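Local coordinates for protein putative agmatinase (Clostridium difficile, PDB 3LHL) that probably hydrolyses agmatine to putrescine and urea, as a manganese-dependent member of the arginase family, at residues S45-L50 with L267-L272; E110-I115 with G194-L199. All blocks are in the same frame, centred on the assembly; numbering follows the deposited sequence.

Contact 1: residues S45-L50 with L267-L272; sequences SPFLDL and LRELCL
A short antiparallel beta-hairpin, strands 44-45 and 50-51, packs the turn between its strands against helix 258-278 through Ser-45, Leu-48 and Leu-50 on one side and Arg-268, Glu-269 and Leu-272 on the other. The turn closes with a G1 beta bulge, Asp-49 and Leu-50 sharing Ser-45 as partner, and with an ST motif in which Leu-48 N donates to Ser-45 OG over 3.3 Å. OG stands anti to its own backbone N (chi1 173°) and gives its proton to Glu-269 OE1 at 2.6 Å, meeting that oxygen on the syn side and 17° out of the carboxylate plane. The other oxygen, OE2, is taken by Arg-268: NE donates to Glu-269 OE2 at 2.7 Å, lying above the carboxylate plane while OE2 stays in the guanidinium plane. NH2 adds a weak bond to OE2. Over one guanidinium face lies Ser-45 CA, nearer the edge of the group than its centre and 3.9 Å from Arg-268 NH2; NH1 bonds to Glu-42 O. Leucines pack beside this polar group. CD1 of Leu-272 presses on Ser-45 CB at 3.5 Å, its CD2 meets Leu-50 CB at 4.0 Å, and the Leu-50 and Leu-272 side chains lie alongside and point opposite ways. Leu-48 brings CD1 to 3.7 Å from Glu-269 OE1, and Phe-231 of helix 229-235 touches both residues. The buried carboxylate is thus held by a different partner at each oxygen; the adjacent guanidinium would favour its charged form, and the serine hydroxyl, donating and accepting, ties the turn to the helix.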
# COMPACT_ATOMS: atom_id res chain seq x y z
N SER A 45 -19.51 1.19 -7.25
CA SER A 45 -19.35 1.23 -5.81
C SER A 45 -20.49 2.05 -5.22
O SER A 45 -20.53 3.27 -5.38
CB SER A 45 -18.01 1.86 -5.43
OG SER A 45 -17.93 2.06 -4.02
N PRO A 46 -21.43 1.39 -4.54
CA PRO A 46 -22.56 2.10 -3.92
C PRO A 46 -22.11 2.98 -2.77
O PRO A 46 -22.73 4.00 -2.48
CB PRO A 46 -23.49 0.96 -3.48
CG PRO A 46 -22.55 -0.19 -3.26
CD PRO A 46 -21.59 -0.07 -4.42
N PHE A 47 -21.01 2.60 -2.12
CA PHE A 47 -20.48 3.38 -1.00
C PHE A 47 -19.92 4.72 -1.48
O PHE A 47 -20.10 5.74 -0.83
CB PHE A 47 -19.36 2.58 -0.29
CG PHE A 47 -18.76 3.29 0.89
CD1 PHE A 47 -19.52 3.58 2.02
CD2 PHE A 47 -17.41 3.66 0.89
CE1 PHE A 47 -18.95 4.22 3.13
CE2 PHE A 47 -16.83 4.30 2.00
CZ PHE A 47 -17.60 4.58 3.12
N LEU A 48 -19.24 4.71 -2.62
CA LEU A 48 -18.65 5.94 -3.15
C LEU A 48 -19.48 6.56 -4.28
O LEU A 48 -19.28 7.72 -4.63
CB LEU A 48 -17.23 5.66 -3.67
CG LEU A 48 -16.21 5.12 -2.66
CD1 LEU A 48 -15.05 4.49 -3.41
CD2 LEU A 48 -15.75 6.23 -1.73
N ASP A 49 -20.40 5.77 -4.83
CA ASP A 49 -21.24 6.21 -5.94
C ASP A 49 -20.36 6.60 -7.12
O ASP A 49 -20.51 7.68 -7.70
CB ASP A 49 -22.15 7.37 -5.52
CG ASP A 49 -23.11 7.78 -6.63
OD1 ASP A 49 -23.49 6.91 -7.44
OD2 ASP A 49 -23.51 8.97 -6.67
N LEU A 50 -19.43 5.72 -7.46
CA LEU A 50 -18.51 5.91 -8.57
C LEU A 50 -18.47 4.58 -9.30
O LEU A 50 -18.73 3.54 -8.71
CB LEU A 50 -17.11 6.26 -8.05
CG LEU A 50 -16.97 7.60 -7.31
CD1 LEU A 50 -15.56 7.72 -6.74
CD2 LEU A 50 -17.26 8.76 -8.27
N LEU A 267 -9.01 -2.65 -3.87
CA LEU A 267 -8.37 -2.22 -5.11
C LEU A 267 -9.34 -1.34 -5.90
O LEU A 267 -8.97 -0.27 -6.38
CB LEU A 267 -7.96 -3.44 -5.94
CG LEU A 267 -7.50 -3.17 -7.37
CD1 LEU A 267 -6.28 -2.26 -7.37
CD2 LEU A 267 -7.18 -4.49 -8.06
N ARG A 268 -10.58 -1.80 -6.02
CA ARG A 268 -11.59 -1.04 -6.76
C ARG A 268 -11.83 0.35 -6.20
O ARG A 268 -11.74 1.34 -6.92
CB ARG A 268 -12.92 -1.79 -6.80
CG ARG A 268 -13.96 -1.08 -7.66
CD ARG A 268 -15.32 -1.72 -7.54
NE ARG A 268 -15.89 -1.51 -6.21
CZ ARG A 268 -16.93 -2.17 -5.73
NH1 ARG A 268 -17.52 -3.11 -6.46
NH2 ARG A 268 -17.39 -1.89 -4.52
N GLU A 269 -12.14 0.43 -4.90
CA GLU A 269 -12.42 1.72 -4.27
C GLU A 269 -11.26 2.70 -4.44
O GLU A 269 -11.47 3.89 -4.69
CB GLU A 269 -12.75 1.53 -2.79
CG GLU A 269 -13.77 0.43 -2.50
CD GLU A 269 -15.12 0.66 -3.18
OE1 GLU A 269 -16.08 1.06 -2.48
OE2 GLU A 269 -15.21 0.44 -4.40
N LEU A 270 -10.03 2.20 -4.29
CA LEU A 270 -8.86 3.06 -4.43
C LEU A 270 -8.71 3.57 -5.85
O LEU A 270 -8.39 4.74 -6.05
CB LEU A 270 -7.60 2.33 -3.99
CG LEU A 270 -7.44 2.17 -2.47
CD1 LEU A 270 -6.22 1.34 -2.16
CD2 LEU A 270 -7.33 3.55 -1.83
N CYS A 271 -8.94 2.71 -6.84
CA CYS A 271 -8.84 3.13 -8.23
C CYS A 271 -9.87 4.22 -8.47
O CYS A 271 -9.58 5.25 -9.07
CB CYS A 271 -9.09 1.96 -9.18
SG CYS A 271 -7.72 0.79 -9.35
N LEU A 272 -11.09 3.98 -7.99
CA LEU A 272 -12.16 4.95 -8.16
C LEU A 272 -11.76 6.30 -7.55
O LEU A 272 -11.81 7.33 -8.22
CB LEU A 272 -13.44 4.43 -7.51
CG LEU A 272 -14.07 3.25 -8.24
CD1 LEU A 272 -15.24 2.68 -7.44
CD2 LEU A 272 -14.54 3.70 -9.62

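Contact 2: residues E110-I115 with G194-L199; sequences EKYNDI and GKNIYL
Water 1 joins the two segments backbone to backbone: it donates to Asp-114 O and accepts from Asn-196 N at 2.7 Å. A second water spans the neighbouring side chains, donating to Asp-114 OD2 and accepting from Lys-195 NZ, whose charges stand 5.2 Å apart. Asp-114 OD1 has a salt bridge with Lys-152, and Lys-195 NZ also bonds to Tyr-116 OH. The chain here leaves helix 101-111 and turns into strand 115-120, which runs parallel to strand 196-202 in the central sheet of the arginase fold. Ile-115 fills the angle between helix and sheet. Ile-115 CG1, anti to the backbone N (chi1 -174°), sits 3.2 Å from Asn-196 O, and Ile-115 CD1 reaches to 3.7 Å from Tyr-198 CB, with Phe-105 and Val-108 of the helix against the same isoleucine. Tyr-112 crosses the Asn-196 side chain at about a right angle, ring and amide planes 52° apart. Lys-111 CG lies over the centre of one face of that ring, and Lys-111 NZ donates to Tyr-112 OH at 3.1 Å. The Tyr-198 ring turns away from this junction and its OH bonds to Asp-245 OD2; the Tyr-198 side chain lies about 11 Å from a bound manganese.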
# COMPACT_ATOMS: atom_id res chain seq x y z
N GLU A 110 11.63 10.64 -6.62
CA GLU A 110 12.57 11.24 -7.57
C GLU A 110 11.98 12.49 -8.21
O GLU A 110 12.68 13.47 -8.43
CB GLU A 110 12.93 10.23 -8.69
CG GLU A 110 13.63 8.98 -8.20
CD GLU A 110 14.97 9.27 -7.56
OE1 GLU A 110 15.02 10.13 -6.65
OE2 GLU A 110 15.98 8.64 -7.95
N LYS A 111 10.69 12.45 -8.52
CA LYS A 111 10.03 13.59 -9.13
C LYS A 111 9.40 14.52 -8.09
O LYS A 111 9.50 15.74 -8.21
CB LYS A 111 8.95 13.11 -10.10
CG LYS A 111 8.10 14.24 -10.66
CD LYS A 111 6.93 13.73 -11.47
CE LYS A 111 6.02 14.88 -11.89
NZ LYS A 111 4.85 14.38 -12.65
N TYR A 112 8.76 13.94 -7.08
CA TYR A 112 8.10 14.71 -6.03
C TYR A 112 8.94 14.73 -4.76
O TYR A 112 8.65 14.02 -3.80
CB TYR A 112 6.73 14.10 -5.75
CG TYR A 112 5.78 14.13 -6.93
CD1 TYR A 112 5.13 15.32 -7.29
CD2 TYR A 112 5.51 12.98 -7.67
CE1 TYR A 112 4.23 15.35 -8.35
CE2 TYR A 112 4.60 13.01 -8.73
CZ TYR A 112 3.97 14.19 -9.07
OH TYR A 112 3.03 14.23 -10.09
N ASN A 113 9.97 15.56 -4.75
CA ASN A 113 10.87 15.67 -3.61
C ASN A 113 10.14 15.99 -2.32
O ASN A 113 10.49 15.47 -1.26
CB ASN A 113 11.93 16.74 -3.87
CG ASN A 113 13.09 16.66 -2.89
OD1 ASN A 113 13.57 17.68 -2.39
ND2 ASN A 113 13.56 15.45 -2.63
N ASP A 114 9.14 16.86 -2.40
CA ASP A 114 8.38 17.24 -1.22
C ASP A 114 7.10 16.41 -1.12
O ASP A 114 6.00 16.92 -1.34
CB ASP A 114 8.03 18.73 -1.28
CG ASP A 114 7.11 19.16 -0.15
OD1 ASP A 114 7.45 18.88 1.03
OD2 ASP A 114 6.06 19.78 -0.43
N ILE A 115 7.24 15.14 -0.80
CA ILE A 115 6.08 14.26 -0.72
C ILE A 115 5.84 13.72 0.68
O ILE A 115 6.76 13.60 1.48
CB ILE A 115 6.24 13.07 -1.71
CG1 ILE A 115 4.96 12.23 -1.73
CG2 ILE A 115 7.44 12.22 -1.32
CD1 ILE A 115 4.97 11.14 -2.78
N GLY A 194 -3.81 19.83 -0.13
CA GLY A 194 -3.01 20.26 -1.27
C GLY A 194 -1.62 19.66 -1.38
O GLY A 194 -0.84 20.09 -2.22
N LYS A 195 -1.30 18.68 -0.55
CA LYS A 195 0.02 18.07 -0.59
C LYS A 195 0.07 16.80 -1.43
O LYS A 195 -0.96 16.20 -1.74
CB LYS A 195 0.50 17.77 0.83
CG LYS A 195 0.77 19.02 1.66
CD LYS A 195 1.76 19.94 0.95
CE LYS A 195 1.94 21.26 1.68
NZ LYS A 195 2.46 21.08 3.06
N ASN A 196 1.29 16.41 -1.82
CA ASN A 196 1.50 15.22 -2.63
C ASN A 196 1.73 14.04 -1.70
O ASN A 196 2.57 14.09 -0.79
CB ASN A 196 2.71 15.43 -3.54
CG ASN A 196 2.49 16.55 -4.54
OD1 ASN A 196 3.36 17.39 -4.75
ND2 ASN A 196 1.32 16.57 -5.16
N ILE A 197 0.99 12.97 -1.94
CA ILE A 197 1.06 11.80 -1.09
C ILE A 197 1.37 10.47 -1.77
O ILE A 197 0.97 10.22 -2.91
CB ILE A 197 -0.31 11.64 -0.32
CG1 ILE A 197 -0.36 12.59 0.88
CG2 ILE A 197 -0.51 10.20 0.14
CD1 ILE A 197 -0.47 14.07 0.51
N TYR A 198 2.12 9.63 -1.07
CA TYR A 198 2.39 8.28 -1.55
C TYR A 198 1.62 7.45 -0.53
O TYR A 198 1.93 7.47 0.66
CB TYR A 198 3.86 7.89 -1.48
CG TYR A 198 4.07 6.51 -2.07
CD1 TYR A 198 4.40 6.34 -3.41
CD2 TYR A 198 3.83 5.37 -1.31
CE1 TYR A 198 4.48 5.07 -3.98
CE2 TYR A 198 3.90 4.09 -1.87
CZ TYR A 198 4.22 3.95 -3.21
OH TYR A 198 4.27 2.69 -3.77
N LEU A 199 0.61 6.73 -1.00
CA LEU A 199 -0.21 5.92 -0.11
C LEU A 199 0.17 4.45 -0.15
O LEU A 199 0.04 3.79 -1.18
CB LEU A 199 -1.68 6.07 -0.49
CG LEU A 199 -2.71 5.18 0.21
CD1 LEU A 199 -2.76 5.49 1.69
CD2 LEU A 199 -4.08 5.41 -0.44
O HOH W 1 3.60 17.63 -1.17
O HOH W 2 5.41 20.77 2.11

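The centres of the two contacts lie 23 Å apart in one arginase-family domain built on an eight-stranded parallel sheet. Along the chain the order is 45-50, 110-115, 194-199 and 267-272, so both segments of contact 2 fall between those of contact 1. Contact 2 lies where helix 101-111 leads into strand 115-120, beside the start of strand 196-202, whereas contact 1 joins the small hairpin to a different side of helix 258-278 from the one that meets strand 90-95. That helix connects them: Leu-270 CD2 packs on Leu-199 CD2 at 4.0 Å. Strand 196-202 ends at the manganese ligand Asp-202, with Asp-204 just beyond, while contact 1 is buried packing away from the metal site.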